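PDB 3D5L: regulatory protein RecX from Lactobacillus reuteri, which probably modulates the activity of the recombinase RecA. Local coordinates for residues Y117-I122 / L150-P155; K127-I132 / K192-S197. All coordinates share one frame; numbering follows the deposited sequence.

Contact 1 (Y117-I122 / L150-P155)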
loop_
_atom_site.group_PDB
_atom_site.type_symbol
_atom_site.label_atom_id
_atom_site.label_comp_id
_atom_site.label_asym_id
_atom_site.label_seq_id
_atom_site.Cartn_x
_atom_site.Cartn_y
_atom_site.Cartn_z
ATOM N N TYR A 117 -6.765 -1.662 -8.902
ATOM C CA TYR A 117 -7.810 -2.289 -8.115
ATOM C C TYR A 117 -9.113 -2.292 -8.892
ATOM O O TYR A 117 -9.790 -3.316 -8.978
ATOM C CB TYR A 117 -8.012 -1.541 -6.800
ATOM C CG TYR A 117 -9.109 -2.131 -5.949
ATOM C CD1 TYR A 117 -8.865 -3.239 -5.136
ATOM C CD2 TYR A 117 -10.393 -1.592 -5.962
ATOM C CE1 TYR A 117 -9.867 -3.792 -4.354
ATOM C CE2 TYR A 117 -11.412 -2.141 -5.183
ATOM C CZ TYR A 117 -11.138 -3.241 -4.381
ATOM O OH TYR A 117 -12.132 -3.782 -3.596
ATOM N N VAL A 118 -9.465 -1.146 -9.460
ATOM C CA VAL A 118 -10.708 -1.043 -10.217
ATOM C C VAL A 118 -10.681 -2.000 -11.402
ATOM O O VAL A 118 -11.629 -2.756 -11.611
ATOM C CB VAL A 118 -10.961 0.406 -10.692
ATOM C CG1 VAL A 118 -12.133 0.449 -11.657
ATOM C CG2 VAL A 118 -11.270 1.289 -9.482
ATOM N N ARG A 119 -9.588 -1.982 -12.161
ATOM C CA ARG A 119 -9.445 -2.870 -13.302
ATOM C C ARG A 119 -9.659 -4.333 -12.890
ATOM O O ARG A 119 -10.399 -5.069 -13.539
ATOM C CB ARG A 119 -8.058 -2.696 -13.926
ATOM C CG ARG A 119 -7.750 -3.659 -15.063
ATOM C CD ARG A 119 -8.928 -3.779 -16.005
ATOM N NE ARG A 119 -9.454 -2.468 -16.369
ATOM C CZ ARG A 119 -10.459 -2.274 -17.216
ATOM N NH1 ARG A 119 -11.055 -3.312 -17.796
ATOM N NH2 ARG A 119 -10.868 -1.038 -17.478
ATOM N N THR A 120 -9.014 -4.754 -11.808
ATOM C CA THR A 120 -9.162 -6.125 -11.336
ATOM C C THR A 120 -10.613 -6.400 -10.932
ATOM O O THR A 120 -11.112 -7.497 -11.150
ATOM C CB THR A 120 -8.267 -6.419 -10.116
ATOM O OG1 THR A 120 -6.892 -6.209 -10.456
ATOM C CG2 THR A 120 -8.442 -7.862 -9.674
ATOM N N MET A 121 -11.281 -5.412 -10.331
ATOM C CA MET A 121 -12.673 -5.590 -9.923
ATOM C C MET A 121 -13.535 -5.775 -11.166
ATOM O O MET A 121 -14.424 -6.621 -11.216
ATOM C CB MET A 121 -13.176 -4.377 -9.132
ATOM C CG MET A 121 -12.718 -4.323 -7.664
ATOM S SD MET A 121 -12.983 -5.885 -6.752
ATOM C CE MET A 121 -11.280 -6.459 -6.598
ATOM N N ILE A 122 -13.264 -4.974 -12.183
ATOM C CA ILE A 122 -14.013 -5.076 -13.420
ATOM C C ILE A 122 -13.826 -6.447 -14.095
ATOM O O ILE A 122 -14.731 -6.949 -14.765
ATOM C CB ILE A 122 -13.599 -3.944 -14.360
ATOM C CG1 ILE A 122 -14.201 -2.640 -13.844
ATOM C CG2 ILE A 122 -14.043 -4.243 -15.788
ATOM C CD1 ILE A 122 -13.823 -1.419 -14.653
ATOM N N LEU A 150 -12.328 5.363 -10.847
ATOM C CA LEU A 150 -13.719 5.047 -11.175
ATOM C C LEU A 150 -14.108 5.479 -12.577
ATOM O O LEU A 150 -15.232 5.238 -13.015
ATOM C CB LEU A 150 -14.670 5.702 -10.159
ATOM C CG LEU A 150 -15.354 4.785 -9.134
ATOM C CD1 LEU A 150 -14.521 3.556 -8.883
ATOM C CD2 LEU A 150 -15.596 5.557 -7.841
ATOM N N THR A 151 -13.181 6.118 -13.278
ATOM C CA THR A 151 -13.461 6.558 -14.626
ATOM C C THR A 151 -13.545 5.360 -15.589
ATOM O O THR A 151 -14.218 5.421 -16.615
ATOM C CB THR A 151 -12.393 7.574 -15.086
ATOM O OG1 THR A 151 -12.992 8.481 -16.008
ATOM C CG2 THR A 151 -11.195 6.882 -15.747
ATOM N N GLN A 152 -12.881 4.261 -15.246
ATOM C CA GLN A 152 -12.920 3.066 -16.087
ATOM C C GLN A 152 -14.333 2.493 -16.003
ATOM O O GLN A 152 -14.757 1.738 -16.873
ATOM C CB GLN A 152 -11.957 1.985 -15.573
ATOM C CG GLN A 152 -10.570 2.448 -15.193
ATOM C CD GLN A 152 -9.762 1.339 -14.552
ATOM O OE1 GLN A 152 -8.775 1.585 -13.864
ATOM N NE2 GLN A 152 -10.178 0.104 -14.781
ATOM N N PHE A 153 -15.044 2.842 -14.937
ATOM C CA PHE A 153 -16.398 2.353 -14.716
ATOM C C PHE A 153 -17.412 3.155 -15.510
ATOM O O PHE A 153 -18.182 3.942 -14.963
ATOM C CB PHE A 153 -16.741 2.411 -13.226
ATOM C CG PHE A 153 -17.126 1.085 -12.642
ATOM C CD1 PHE A 153 -16.451 0.575 -11.543
ATOM C CD2 PHE A 153 -18.183 0.356 -13.170
ATOM C CE1 PHE A 153 -16.827 -0.643 -10.978
ATOM C CE2 PHE A 153 -18.565 -0.866 -12.609
ATOM C CZ PHE A 153 -17.888 -1.363 -11.513
ATOM N N THR A 154 -17.402 2.936 -16.811
ATOM C CA THR A 154 -18.299 3.613 -17.718
ATOM C C THR A 154 -19.706 3.005 -17.590
ATOM O O THR A 154 -19.878 1.930 -17.007
ATOM C CB THR A 154 -17.773 3.436 -19.148
ATOM O OG1 THR A 154 -18.480 4.306 -20.039
ATOM C CG2 THR A 154 -17.951 1.984 -19.597
ATOM N N PRO A 155 -20.740 3.698 -18.104
ATOM C CA PRO A 155 -22.081 3.110 -17.987
ATOM C C PRO A 155 -22.187 1.778 -18.738
ATOM O O PRO A 155 -22.934 0.890 -18.335
ATOM C CB PRO A 155 -22.985 4.192 -18.572
ATOM C CG PRO A 155 -22.275 5.460 -18.147
ATOM C CD PRO A 155 -20.831 5.118 -18.500
#
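V118 turns its two methyl groups to different partners. CG1, anti to the backbone N (chi1 171°), lies 3.8 Å from CD of Q152 and, obliquely to the F153 ring, 4.3 Å from CD1 of F153. CG2 meets CD1 of L150 at 4.0 Å, the two side chains crossing at about a right angle. One turn on, I122 lies over one face of the F153 ring, its CG1 4.4 Å from CE1 of F153. Helix 110-124, within the second three-helix domain of RecX, packs on the short loop that links helix 143-149 to helix 155-172; F153 centres an inverse gamma turn there and also touches I132 and L161. The Q152 chain runs extended beyond CG to the helix, and CD1 of I122 approaches CB of Q152 at 4.0 Å. The R119 chain, bent at chi2 and chi3, folds back so that the planes of its guanidinium and of the Q152 amide are nearly parallel, 8° apart, while CD1 of I122 sits 4.1 Å above the guanidinium plane, toward the rim of the group. An alanine in place of Q152 would probably open a gap beside CG1 of V118 and leave the R119 guanidinium freer to swing.

Contact 2 (K127-I132 / K192-S197); sequences KGPGII and KGFSSS
With CG anti to its own carbonyl carbon (chi1 -65°), F194 swings its ring back over G128, although its CB points away from 127-132. The backbone of G193, at a positive phi of 102°, makes the accompanying turn and brings the carbonyls of K192 and G193 to the start of helix 129-138. CA of G128 stands over the centre of the F194 ring, 3.7 Å from the centroid and 13° off the normal, a CH-pi contact on the ring face. CD of P129 adds an apolar contact with CD1 of F194 at 4.2 Å.

Two backbone hydrogen bonds join the segments. N of G128 donates to O of K192, though the modelled length of 2.5 Å is improbably short and carries no weight. N of G130 gives a nearly straight bond to O of G193, 3.0 Å long, lying in the carbonyl plane on a lone pair. G193 closes helix 178-191 with a Schellman motif, and G128 is the N-cap residue of helix 129-138; the end of a helix in the third three-helix domain therefore meets the beginning of one in the second. The closeness depends on glycine: CA of G130 and CA of G193 are 3.7 Å apart, and a CB on G128, G130 or G193 would run into the opposite backbone.

I131 closes the other flank, its CB 3.5 Å from O of K192 and its CD1 against the peptide between K192 and G193. The K127 and K192 chains end near each other, NZ to NZ 4.9 Å, a spacing at which like charges would probably repel; D125 offers K127 a weak, long ion pair. Beyond the contact, the F194 ring rests on A162 and L165 of helix 155-172.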
loop_
_atom_site.group_PDB
_atom_site.type_symbol
_atom_site.label_atom_id
_atom_site.label_comp_id
_atom_site.label_asym_id
_atom_site.label_seq_id
_atom_site.Cartn_x
_atom_site.Cartn_y
_atom_site.Cartn_z
ATOM N N LYS A 127 -19.206 -5.644 -8.426
ATOM C CA LYS A 127 -19.456 -4.548 -7.502
ATOM C C LYS A 127 -19.626 -3.267 -8.310
ATOM O O LYS A 127 -19.090 -3.141 -9.410
ATOM C CB LYS A 127 -18.288 -4.393 -6.520
ATOM C CG LYS A 127 -17.945 -5.652 -5.729
ATOM C CD LYS A 127 -16.813 -5.382 -4.739
ATOM C CE LYS A 127 -16.099 -6.668 -4.307
ATOM N NZ LYS A 127 -17.002 -7.672 -3.683
ATOM N N GLY A 128 -20.380 -2.326 -7.756
ATOM C CA GLY A 128 -20.619 -1.064 -8.426
ATOM C C GLY A 128 -19.718 0.044 -7.907
ATOM O O GLY A 128 -18.980 -0.150 -6.945
ATOM N N PRO A 129 -19.753 1.223 -8.536
ATOM C CA PRO A 129 -18.927 2.366 -8.130
ATOM C C PRO A 129 -19.039 2.746 -6.662
ATOM O O PRO A 129 -18.038 3.012 -6.016
ATOM C CB PRO A 129 -19.412 3.481 -9.043
ATOM C CG PRO A 129 -19.721 2.738 -10.303
ATOM C CD PRO A 129 -20.484 1.525 -9.780
ATOM N N GLY A 130 -20.263 2.791 -6.147
ATOM C CA GLY A 130 -20.467 3.164 -4.760
ATOM C C GLY A 130 -19.672 2.313 -3.793
ATOM O O GLY A 130 -19.088 2.830 -2.847
ATOM N N ILE A 131 -19.645 1.006 -4.032
ATOM C CA ILE A 131 -18.910 0.089 -3.170
ATOM C C ILE A 131 -17.400 0.158 -3.421
ATOM O O ILE A 131 -16.604 0.027 -2.478
ATOM C CB ILE A 131 -19.435 -1.367 -3.349
ATOM C CG1 ILE A 131 -20.375 -1.721 -2.189
ATOM C CG2 ILE A 131 -18.287 -2.365 -3.400
ATOM C CD1 ILE A 131 -21.482 -0.703 -1.951
ATOM N N ILE A 132 -17.014 0.361 -4.681
ATOM C CA ILE A 132 -15.600 0.462 -5.030
ATOM C C ILE A 132 -15.057 1.687 -4.306
ATOM O O ILE A 132 -14.012 1.626 -3.662
ATOM C CB ILE A 132 -15.384 0.675 -6.548
ATOM C CG1 ILE A 132 -16.066 -0.427 -7.354
ATOM C CG2 ILE A 132 -13.896 0.670 -6.856
ATOM C CD1 ILE A 132 -15.289 -1.715 -7.402
ATOM N N LYS A 192 -24.967 -2.507 -4.011
ATOM C CA LYS A 192 -23.748 -2.973 -4.666
ATOM C C LYS A 192 -23.001 -1.769 -5.248
ATOM O O LYS A 192 -21.921 -1.917 -5.817
ATOM C CB LYS A 192 -24.071 -3.966 -5.780
ATOM C CG LYS A 192 -23.398 -5.325 -5.614
ATOM C CD LYS A 192 -24.023 -6.120 -4.473
ATOM C CE LYS A 192 -23.256 -7.407 -4.177
ATOM N NZ LYS A 192 -21.888 -7.179 -3.623
ATOM N N GLY A 193 -23.592 -0.584 -5.111
ATOM C CA GLY A 193 -22.952 0.624 -5.597
ATOM C C GLY A 193 -23.456 1.184 -6.911
ATOM O O GLY A 193 -22.874 2.138 -7.447
ATOM N N PHE A 194 -24.531 0.605 -7.438
ATOM C CA PHE A 194 -25.095 1.067 -8.703
ATOM C C PHE A 194 -26.213 2.078 -8.457
ATOM O O PHE A 194 -27.104 1.843 -7.644
ATOM C CB PHE A 194 -25.632 -0.124 -9.505
ATOM C CG PHE A 194 -24.564 -1.099 -9.954
ATOM C CD1 PHE A 194 -23.765 -0.823 -11.060
ATOM C CD2 PHE A 194 -24.385 -2.307 -9.289
ATOM C CE1 PHE A 194 -22.812 -1.737 -11.499
ATOM C CE2 PHE A 194 -23.434 -3.226 -9.720
ATOM C CZ PHE A 194 -22.643 -2.944 -10.829
ATOM N N SER A 195 -26.162 3.202 -9.163
ATOM C CA SER A 195 -27.160 4.258 -9.020
ATOM C C SER A 195 -28.545 3.834 -9.514
ATOM O O SER A 195 -28.685 2.863 -10.262
ATOM C CB SER A 195 -26.708 5.513 -9.772
ATOM O OG SER A 195 -26.584 5.253 -11.160
ATOM N N SER A 196 -29.562 4.580 -9.092
ATOM C CA SER A 196 -30.949 4.297 -9.454
ATOM C C SER A 196 -31.179 4.236 -10.954
ATOM O O SER A 196 -31.900 3.371 -11.446
ATOM C CB SER A 196 -31.877 5.361 -8.858
ATOM O OG SER A 196 -31.697 5.465 -7.452
ATOM N N SER A 197 -30.565 5.162 -11.676
ATOM C CA SER A 197 -30.719 5.236 -13.123
ATOM C C SER A 197 -30.148 4.057 -13.902
ATOM O O SER A 197 -30.316 3.985 -15.121
ATOM C CB SER A 197 -30.100 6.537 -13.637
ATOM O OG SER A 197 -28.800 6.713 -13.105
#

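How the contacts relate
The centres of contacts 1 and 2 lie about 11 Å apart, and their segments alternate along the chain. Both are partly buried: two residues are buried in each (V118 and F153; G128 and F194), while R119 at the edge of contact 1 is exposed. Contact 1 relies on side chains, aliphatic and aromatic inside with polar groups outside, and joins helix 110-124 to the loop between helices 143-149 and 155-172. Contact 2 relies on backbone bonds and glycines, and ties the second three-helix domain to the third. Helix 129-138 connects them: I132 packs on M121, L150 and F153 of contact 1, while K127, G128 and the first turn of the helix meet 192-194. Helix 155-172 touches both.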